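Local coordinates for endoglucanase, glycoside hydrolase family 5 protein (Cytophaga hutchinsonii, PDB 5IHS) that probably cleaves internal beta-1,4-glucosidic bonds of cellulose chains in the periplasm, helping the bacterium live on crystalline cellulose, at residues V193-W198 with T203-N208; Y249-A254 with K314-D319; G258-E263 with P288-A293. All blocks are in the same frame, centred on the assembly; numbering follows the deposited sequence.

Contact 1 (V193-W198 with T203-N208); sequences VGTRQW and TEAAAN
Thr195 and Ala205 mark the closest approach of the two backbones, their CA atoms 6.9 Å apart, where the chain leaving barrel strand 191-193 passes beside the short helix 202-207. At this inner level the touch is light and apolar: Thr195 CG2 rests against Ala205 CB at 4.0 Å. The hydroxyl of Thr195 is engaged elsewhere, with the carbonyl oxygen of Thr218 on the next barrel strand, which leaves the methyl branch to meet the helix.

Farther out, Arg196 and Glu204 form a salt bridge, and it supplies most of the contact. The arginine offers its side-on edge, one nitrogen to each carboxylate oxygen: NE donates to Glu204 OE1 at 3.0 Å, and NH2 donates to Glu204 OE2 at 2.8 Å. Both oxygens receive these bonds on their syn lone pairs, and the two flat groups are only 22° from coplanar. A bend in the arginine chain at chi3 (72°) turns this edge to the carboxylate, which Glu204 presents on a chain extended beyond CG. The remaining nitrogen, NH1, is bonded to the carbonyl oxygen of Gln163. A water closes a second path, accepting from Arg196 N at 2.9 Å and donating to Glu204 OE1, so that this oxygen is gripped twice.

With a methionine in place of Arg196, Glu204 would probably be left without its charged mate and freer to turn, while the Gln163 carbonyl would lose a donor. The example illustrates how paired, in-plane bonds fix orientation as well as distance: neither the guanidinium nor the carboxylate can rotate without straining two bonds at once, and their opposite charges are likely to stabilise the ionised form of each.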
loop_
_atom_site.group_PDB
_atom_site.type_symbol
_atom_site.label_atom_id
_atom_site.label_comp_id
_atom_site.label_asym_id
_atom_site.label_seq_id
_atom_site.Cartn_x
_atom_site.Cartn_y
_atom_site.Cartn_z
ATOM N N VAL A 193 -0.520 -4.523 -8.760
ATOM C CA VAL A 193 0.248 -5.734 -9.025
ATOM C C VAL A 193 1.742 -5.475 -8.842
ATOM O O VAL A 193 2.310 -4.577 -9.480
ATOM C CB VAL A 193 -0.029 -6.265 -10.444
ATOM C CG1 VAL A 193 0.763 -7.550 -10.689
ATOM C CG2 VAL A 193 -1.521 -6.481 -10.672
ATOM N N GLY A 194 2.375 -6.312 -8.006
ATOM C CA GLY A 194 3.793 -6.201 -7.743
ATOM C C GLY A 194 4.659 -6.536 -8.939
ATOM O O GLY A 194 4.224 -7.146 -9.912
ATOM N N THR A 195 5.921 -6.110 -8.845
ATOM C CA THR A 195 6.865 -6.216 -9.947
ATOM C C THR A 195 8.170 -6.876 -9.476
ATOM O O THR A 195 8.425 -7.053 -8.275
ATOM C CB THR A 195 7.061 -4.832 -10.624
ATOM O OG1 THR A 195 7.561 -3.872 -9.686
ATOM C CG2 THR A 195 5.746 -4.330 -11.249
ATOM N N ARG A 196 8.992 -7.288 -10.443
ATOM C CA ARG A 196 10.194 -8.047 -10.118
ATOM C C ARG A 196 11.165 -7.216 -9.272
ATOM O O ARG A 196 11.197 -5.978 -9.332
ATOM C CB ARG A 196 10.863 -8.550 -11.409
ATOM C CG ARG A 196 12.014 -9.536 -11.187
ATOM C CD ARG A 196 12.431 -10.227 -12.452
ATOM N NE ARG A 196 13.151 -9.379 -13.389
ATOM C CZ ARG A 196 14.467 -9.198 -13.395
ATOM N NH1 ARG A 196 15.243 -9.759 -12.471
ATOM N NH2 ARG A 196 15.021 -8.448 -14.342
ATOM N N GLN A 197 11.981 -7.923 -8.489
ATOM C CA GLN A 197 13.057 -7.326 -7.700
ATOM C C GLN A 197 12.483 -6.411 -6.622
ATOM O O GLN A 197 12.776 -5.206 -6.554
ATOM C CB GLN A 197 14.065 -6.629 -8.609
ATOM C CG GLN A 197 15.351 -6.206 -7.941
ATOM C CD GLN A 197 16.342 -5.727 -8.966
ATOM O OE1 GLN A 197 16.931 -6.525 -9.685
ATOM N NE2 GLN A 197 16.517 -4.424 -9.062
ATOM N N TRP A 198 11.661 -7.000 -5.753
ATOM C CA TRP A 198 11.048 -6.279 -4.638
ATOM C C TRP A 198 10.252 -5.074 -5.127
ATOM O O TRP A 198 10.275 -3.992 -4.535
ATOM C CB TRP A 198 12.071 -5.919 -3.552
ATOM C CG TRP A 198 12.797 -7.137 -3.081
ATOM C CD1 TRP A 198 12.376 -8.048 -2.143
ATOM C CD2 TRP A 198 14.054 -7.607 -3.552
ATOM N NE1 TRP A 198 13.308 -9.041 -1.996
ATOM C CE2 TRP A 198 14.349 -8.794 -2.849
ATOM C CE3 TRP A 198 14.968 -7.137 -4.492
ATOM C CZ2 TRP A 198 15.516 -9.518 -3.063
ATOM C CZ3 TRP A 198 16.126 -7.856 -4.703
ATOM C CH2 TRP A 198 16.394 -9.031 -3.985
ATOM N N THR A 203 9.379 -1.148 -15.359
ATOM C CA THR A 203 9.438 -1.107 -16.824
ATOM C C THR A 203 9.105 -2.455 -17.458
ATOM O O THR A 203 8.653 -2.494 -18.608
ATOM C CB THR A 203 10.796 -0.640 -17.339
ATOM O OG1 THR A 203 11.832 -1.503 -16.848
ATOM C CG2 THR A 203 11.066 0.802 -16.965
ATOM N N GLU A 204 9.341 -3.570 -16.758
ATOM C CA GLU A 204 9.013 -4.868 -17.345
ATOM C C GLU A 204 7.503 -5.052 -17.438
ATOM O O GLU A 204 6.990 -5.590 -18.429
ATOM C CB GLU A 204 9.658 -6.003 -16.548
ATOM C CG GLU A 204 11.162 -5.927 -16.537
ATOM C CD GLU A 204 11.849 -7.016 -15.733
ATOM O OE1 GLU A 204 11.185 -7.680 -14.896
ATOM O OE2 GLU A 204 13.069 -7.189 -15.947
ATOM N N ALA A 205 6.775 -4.601 -16.413
ATOM C CA ALA A 205 5.319 -4.602 -16.473
ATOM C C ALA A 205 4.831 -3.633 -17.542
ATOM O O ALA A 205 3.879 -3.932 -18.271
ATOM C CB ALA A 205 4.746 -4.250 -15.096
ATOM N N ALA A 206 5.479 -2.471 -17.658
ATOM C CA ALA A 206 5.055 -1.484 -18.645
ATOM C C ALA A 206 5.210 -2.016 -20.062
ATOM O O ALA A 206 4.438 -1.638 -20.956
ATOM C CB ALA A 206 5.847 -0.194 -18.470
ATOM N N ALA A 207 6.201 -2.889 -20.286
ATOM C CA ALA A 207 6.426 -3.473 -21.603
ATOM C C ALA A 207 5.427 -4.569 -21.936
ATOM O O ALA A 207 5.225 -4.871 -23.118
ATOM C CB ALA A 207 7.842 -4.043 -21.687
ATOM N N ASN A 208 4.815 -5.190 -20.933
ATOM C CA ASN A 208 3.832 -6.247 -21.149
ATOM C C ASN A 208 2.744 -6.115 -20.100
ATOM O O ASN A 208 2.601 -6.970 -19.209
ATOM C CB ASN A 208 4.482 -7.625 -21.092
ATOM C CG ASN A 208 3.494 -8.739 -21.381
ATOM O OD1 ASN A 208 2.444 -8.528 -22.007
ATOM N ND2 ASN A 208 3.820 -9.931 -20.915
HETATM O O HOH W 1 8.963 -6.678 -13.270
#

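Contact 2 (Y249-A254 with K314-D319); sequences YGTCDA and KLVRDD
Tyr249 CG lies between its backbone N and carbonyl carbon (chi1 74°), a torsion that sends the ring from the end of strand 244-249 outward to Val316, while Val316 has CG1 anti to its own N (chi1 167°) and CG2 anti to the carbonyl carbon, a setting in which both methyls reach the phenol oxygen. The two side chains approach from opposite directions, one from the barrel wall and one from the helix outside it. This is the layered build of a TIM barrel, the (beta/alpha)8 fold of family 5 glycoside hydrolases: residues 249-254 begin the loop after the seventh strand, and residues 314-319 belong to helix 311-329, which follows the eighth.

The tyrosine oxygen sits against the branched end of the valine, with Tyr249 OH 3.8 Å from Val316 CG1 and 3.9 Å from Val316 CG2. Its polar need is met outside the two segments, by a hydrogen bond with the hydroxyl of Tyr269 on helix 262-274. The ring of Tyr249 also meets that of Phe221, the planes about 20° apart, so the phenol has an aromatic neighbour along its ring and a hydrogen-bond partner at its oxygen.

Two residues farther along the loop, Thr251 repeats the lesson that a threonine can serve two environments. Its OG1 is hydrogen-bonded to Ser312 OG, near the start of the same helix, and the Thr251 and Val316 side chains cross obliquely, methyl against methyl. Val316 CG2 thereby touches both loop residues. Within the helix, Lys314 and Asp318 form a salt bridge along one turn. Leu315 adds a looser touch to the loop, its CD2 lying 4.3 Å from Thr251 CG2, whereas Val316 CG2 comes within 3.7 Å of that same Thr251 methyl.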
loop_
_atom_site.group_PDB
_atom_site.type_symbol
_atom_site.label_atom_id
_atom_site.label_comp_id
_atom_site.label_asym_id
_atom_site.label_seq_id
_atom_site.Cartn_x
_atom_site.Cartn_y
_atom_site.Cartn_z
ATOM N N TYR A 249 7.034 2.434 1.106
ATOM C CA TYR A 249 8.350 3.054 1.016
ATOM C C TYR A 249 8.859 3.264 2.431
ATOM O O TYR A 249 8.085 3.390 3.380
ATOM C CB TYR A 249 8.338 4.400 0.235
ATOM C CG TYR A 249 7.721 5.520 1.039
ATOM C CD1 TYR A 249 6.343 5.686 1.078
ATOM C CD2 TYR A 249 8.504 6.404 1.780
ATOM C CE1 TYR A 249 5.755 6.678 1.852
ATOM C CE2 TYR A 249 7.925 7.399 2.560
ATOM C CZ TYR A 249 6.550 7.526 2.601
ATOM O OH TYR A 249 6.005 8.501 3.396
ATOM N N GLY A 250 10.178 3.335 2.567
ATOM C CA GLY A 250 10.805 3.688 3.817
ATOM C C GLY A 250 11.493 5.045 3.763
ATOM O O GLY A 250 11.482 5.748 2.759
ATOM N N THR A 251 12.121 5.389 4.885
ATOM C CA THR A 251 12.952 6.587 4.985
ATOM C C THR A 251 14.436 6.247 5.116
ATOM O O THR A 251 15.255 7.151 5.324
ATOM C CB THR A 251 12.533 7.411 6.199
ATOM O OG1 THR A 251 12.714 6.599 7.365
ATOM C CG2 THR A 251 11.085 7.886 6.087
ATOM N N CYS A 252 14.801 4.975 5.002
ATOM C CA CYS A 252 16.116 4.493 5.399
ATOM C C CYS A 252 16.613 3.525 4.333
ATOM O O CYS A 252 16.092 3.464 3.213
ATOM C CB CYS A 252 16.016 3.871 6.796
ATOM S SG CYS A 252 14.819 2.557 6.928
ATOM N N ASP A 253 17.632 2.738 4.651
ATOM C CA ASP A 253 18.014 1.801 3.607
ATOM C C ASP A 253 17.056 0.596 3.563
ATOM O O ASP A 253 16.158 0.414 4.401
ATOM C CB ASP A 253 19.493 1.456 3.633
ATOM C CG ASP A 253 19.870 0.715 4.835
ATOM O OD1 ASP A 253 19.032 -0.083 5.285
ATOM O OD2 ASP A 253 21.008 0.921 5.325
ATOM N N ALA A 254 17.231 -0.204 2.519
ATOM C CA ALA A 254 16.257 -1.224 2.158
ATOM C C ALA A 254 16.148 -2.338 3.182
ATOM O O ALA A 254 15.169 -3.086 3.148
ATOM C CB ALA A 254 16.604 -1.800 0.786
ATOM N N LYS A 314 8.158 10.785 12.752
ATOM C CA LYS A 314 7.936 12.227 12.749
ATOM C C LYS A 314 8.013 12.789 11.338
ATOM O O LYS A 314 7.185 13.619 10.944
ATOM C CB LYS A 314 8.960 12.933 13.639
ATOM C CG LYS A 314 9.017 14.430 13.392
ATOM C CD LYS A 314 9.957 15.146 14.339
ATOM C CE LYS A 314 10.102 16.623 13.971
ATOM N NZ LYS A 314 8.787 17.303 13.835
ATOM N N LEU A 315 9.015 12.367 10.566
ATOM C CA LEU A 315 9.173 12.866 9.204
ATOM C C LEU A 315 7.931 12.562 8.376
ATOM O O LEU A 315 7.382 13.433 7.688
ATOM C CB LEU A 315 10.411 12.218 8.579
ATOM C CG LEU A 315 10.792 12.689 7.177
ATOM C CD1 LEU A 315 12.255 12.349 6.931
ATOM C CD2 LEU A 315 9.932 12.058 6.090
ATOM N N VAL A 316 7.476 11.312 8.431
ATOM C CA VAL A 316 6.365 10.872 7.597
ATOM C C VAL A 316 5.057 11.502 8.054
ATOM O O VAL A 316 4.238 11.934 7.230
ATOM C CB VAL A 316 6.326 9.336 7.631
ATOM C CG1 VAL A 316 5.049 8.799 7.063
ATOM C CG2 VAL A 316 7.571 8.790 6.942
ATOM N N ARG A 317 4.828 11.539 9.372
ATOM C CA ARG A 317 3.619 12.159 9.906
ATOM C C ARG A 317 3.561 13.638 9.558
ATOM O O ARG A 317 2.498 14.165 9.194
ATOM C CB ARG A 317 3.545 11.962 11.422
ATOM C CG ARG A 317 2.358 12.638 12.074
ATOM C CD ARG A 317 2.334 12.352 13.582
ATOM N NE ARG A 317 1.332 13.126 14.300
ATOM C CZ ARG A 317 1.506 14.372 14.743
ATOM N NH1 ARG A 317 2.647 15.025 14.543
ATOM N NH2 ARG A 317 0.514 14.982 15.365
ATOM N N ASP A 318 4.693 14.333 9.643
ATOM C CA ASP A 318 4.691 15.746 9.290
ATOM C C ASP A 318 4.315 15.946 7.822
ATOM O O ASP A 318 3.559 16.871 7.491
ATOM C CB ASP A 318 6.058 16.365 9.572
ATOM C CG ASP A 318 6.341 16.591 11.064
ATOM O OD1 ASP A 318 5.427 16.429 11.907
ATOM O OD2 ASP A 318 7.503 16.972 11.385
ATOM N N ASP A 319 4.833 15.093 6.926
ATOM C CA ASP A 319 4.482 15.187 5.506
ATOM C C ASP A 319 2.994 14.920 5.284
ATOM O O ASP A 319 2.336 15.643 4.528
ATOM C CB ASP A 319 5.365 14.233 4.692
ATOM C CG ASP A 319 4.984 14.166 3.217
ATOM O OD1 ASP A 319 5.411 15.073 2.465
ATOM O OD2 ASP A 319 4.257 13.217 2.807
#

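Contact 3 (G258-E263 with P288-A293); sequences GNFSPE and PETASA
Thr290 and Gly258 make a surface contact between two loops, those that follow strands 244-249 and 279-284, at the end of the barrel where the strands finish. A single, very straight hydrogen bond carries it: Gly258 N donates to Thr290 OG1 at 2.8 Å, with an N-H...O angle of 177°. The threonine spreads its two branches to separate partners. With OG1 anti to the carbonyl carbon (chi1 -52°) the oxygen faces the glycine, and CG2 is directed to Phe260, lying 4.0 Å from Phe260 CB.

The backbone helps to place these groups. Residues 289-292 form a type I beta turn, closed by Ser292 N donating to Glu289 O at 3.1 Å, and Thr290 occupies its second position. Just before the glycine, Asn257 OD1 accepts from Thr290 N, so the main chain of Thr290 is also held, by the residue just before Gly258. Gly258 adopts backbone angles at which a side chain would collide with the preceding carbonyl oxygen.

Phe260 leads into the 262-274 helix of this (beta/alpha)8 barrel. Pro262, in the first turn of that helix, sets its CD 3.8 Å above one face of the Phe260 ring, offset toward the rim, while Pro311 and Leu315 of helix 311-329 also touch the aromatic side chain. Ser261 stands at the N-cap position but makes no capping bond; its OG donates instead to Asn259 O at 2.8 Å, from above the carbonyl plane.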
loop_
_atom_site.group_PDB
_atom_site.type_symbol
_atom_site.label_atom_id
_atom_site.label_comp_id
_atom_site.label_asym_id
_atom_site.label_seq_id
_atom_site.Cartn_x
_atom_site.Cartn_y
_atom_site.Cartn_z
ATOM N N GLY A 258 19.098 1.498 9.560
ATOM C CA GLY A 258 20.292 2.219 9.171
ATOM C C GLY A 258 20.061 3.194 8.019
ATOM O O GLY A 258 19.118 3.078 7.235
ATOM N N ASN A 259 20.963 4.170 7.899
ATOM C CA ASN A 259 20.961 5.114 6.770
ATOM C C ASN A 259 19.645 5.897 6.670
ATOM O O ASN A 259 19.060 6.027 5.590
ATOM C CB ASN A 259 21.269 4.425 5.431
ATOM C CG ASN A 259 22.738 4.049 5.266
ATOM O OD1 ASN A 259 23.613 4.906 5.101
ATOM N ND2 ASN A 259 23.007 2.756 5.270
ATOM N N PHE A 260 19.178 6.433 7.798
ATOM C CA PHE A 260 18.050 7.359 7.757
ATOM C C PHE A 260 18.400 8.507 6.818
ATOM O O PHE A 260 19.452 9.138 6.955
ATOM C CB PHE A 260 17.774 7.876 9.174
ATOM C CG PHE A 260 16.595 8.834 9.281
ATOM C CD1 PHE A 260 15.332 8.506 8.783
ATOM C CD2 PHE A 260 16.754 10.052 9.930
ATOM C CE1 PHE A 260 14.276 9.394 8.899
ATOM C CE2 PHE A 260 15.698 10.934 10.052
ATOM C CZ PHE A 260 14.450 10.600 9.548
ATOM N N SER A 261 17.519 8.770 5.851
ATOM C CA SER A 261 17.835 9.627 4.707
ATOM C C SER A 261 16.729 10.647 4.465
ATOM O O SER A 261 16.001 10.567 3.466
ATOM C CB SER A 261 18.046 8.776 3.454
ATOM O OG SER A 261 19.178 7.925 3.592
ATOM N N PRO A 262 16.588 11.639 5.347
ATOM C CA PRO A 262 15.494 12.610 5.166
ATOM C C PRO A 262 15.576 13.433 3.892
ATOM O O PRO A 262 14.542 13.671 3.259
ATOM C CB PRO A 262 15.569 13.479 6.429
ATOM C CG PRO A 262 16.915 13.229 7.005
ATOM C CD PRO A 262 17.282 11.835 6.628
ATOM N N GLU A 263 16.764 13.895 3.496
ATOM C CA GLU A 263 16.847 14.696 2.278
ATOM C C GLU A 263 16.509 13.867 1.040
ATOM O O GLU A 263 15.788 14.342 0.148
ATOM C CB GLU A 263 18.206 15.391 2.169
ATOM C CG GLU A 263 18.387 16.510 3.215
ATOM C CD GLU A 263 17.581 17.783 2.918
ATOM O OE1 GLU A 263 17.356 18.097 1.728
ATOM O OE2 GLU A 263 17.188 18.490 3.882
ATOM N N PRO A 288 12.503 -2.201 17.232
ATOM C CA PRO A 288 13.582 -1.195 17.378
ATOM C C PRO A 288 14.508 -1.125 16.166
ATOM O O PRO A 288 15.708 -1.449 16.225
ATOM C CB PRO A 288 14.290 -1.657 18.659
ATOM C CG PRO A 288 14.054 -3.113 18.705
ATOM C CD PRO A 288 12.687 -3.339 18.148
ATOM N N GLU A 289 13.939 -0.666 15.046
ATOM C CA GLU A 289 14.645 -0.473 13.783
ATOM C C GLU A 289 14.253 0.884 13.208
ATOM O O GLU A 289 13.185 1.417 13.512
ATOM C CB GLU A 289 14.332 -1.583 12.745
ATOM C CG GLU A 289 12.909 -1.543 12.125
ATOM C CD GLU A 289 12.647 -2.624 11.059
ATOM O OE1 GLU A 289 13.403 -3.615 10.981
ATOM O OE2 GLU A 289 11.667 -2.485 10.294
ATOM N N THR A 290 15.108 1.423 12.330
ATOM C CA THR A 290 14.916 2.778 11.810
ATOM C C THR A 290 13.552 2.964 11.154
ATOM O O THR A 290 12.952 4.040 11.266
ATOM C CB THR A 290 15.998 3.077 10.771
ATOM O OG1 THR A 290 17.282 2.791 11.325
ATOM C CG2 THR A 290 15.933 4.536 10.307
ATOM N N ALA A 291 13.084 1.969 10.395
ATOM C CA ALA A 291 11.858 2.148 9.619
ATOM C C ALA A 291 10.613 2.232 10.487
ATOM O O ALA A 291 9.589 2.733 10.016
ATOM C CB ALA A 291 11.688 1.024 8.595
ATOM N N SER A 292 10.656 1.729 11.713
ATOM C CA SER A 292 9.477 1.794 12.561
ATOM C C SER A 292 9.118 3.241 12.837
ATOM O O SER A 292 9.981 4.058 13.153
ATOM C CB SER A 292 9.739 1.097 13.880
ATOM O OG SER A 292 9.906 -0.286 13.660
ATOM N N ALA A 293 7.824 3.543 12.759
ATOM C CA ALA A 293 7.330 4.903 12.973
ATOM C C ALA A 293 7.164 5.262 14.447
ATOM O O ALA A 293 7.104 6.452 14.788
ATOM C CB ALA A 293 5.978 5.067 12.281
#

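Overall arrangement
Contacts 2 and 3 are neighbours, their centres 7 Å apart, and contact 3 is nested along the chain inside the loop that contact 2 closes. They are joined by probable hydrogen bonds, Thr251 O to Ser261 N at 2.8 Å and Asp253 OD2 to Asn259 ND2 at 2.7 Å, so that the loop after the seventh strand is tied to itself as well as to its surroundings. Contact 1 stands apart, its centre about 24 Å from that of contact 2 and 26 Å from that of contact 3. As in other family 5 enzymes, the active site probably lies at the C-terminal ends of the barrel strands, the end from which loops 193-198, 249-254 and 288-293 all emerge.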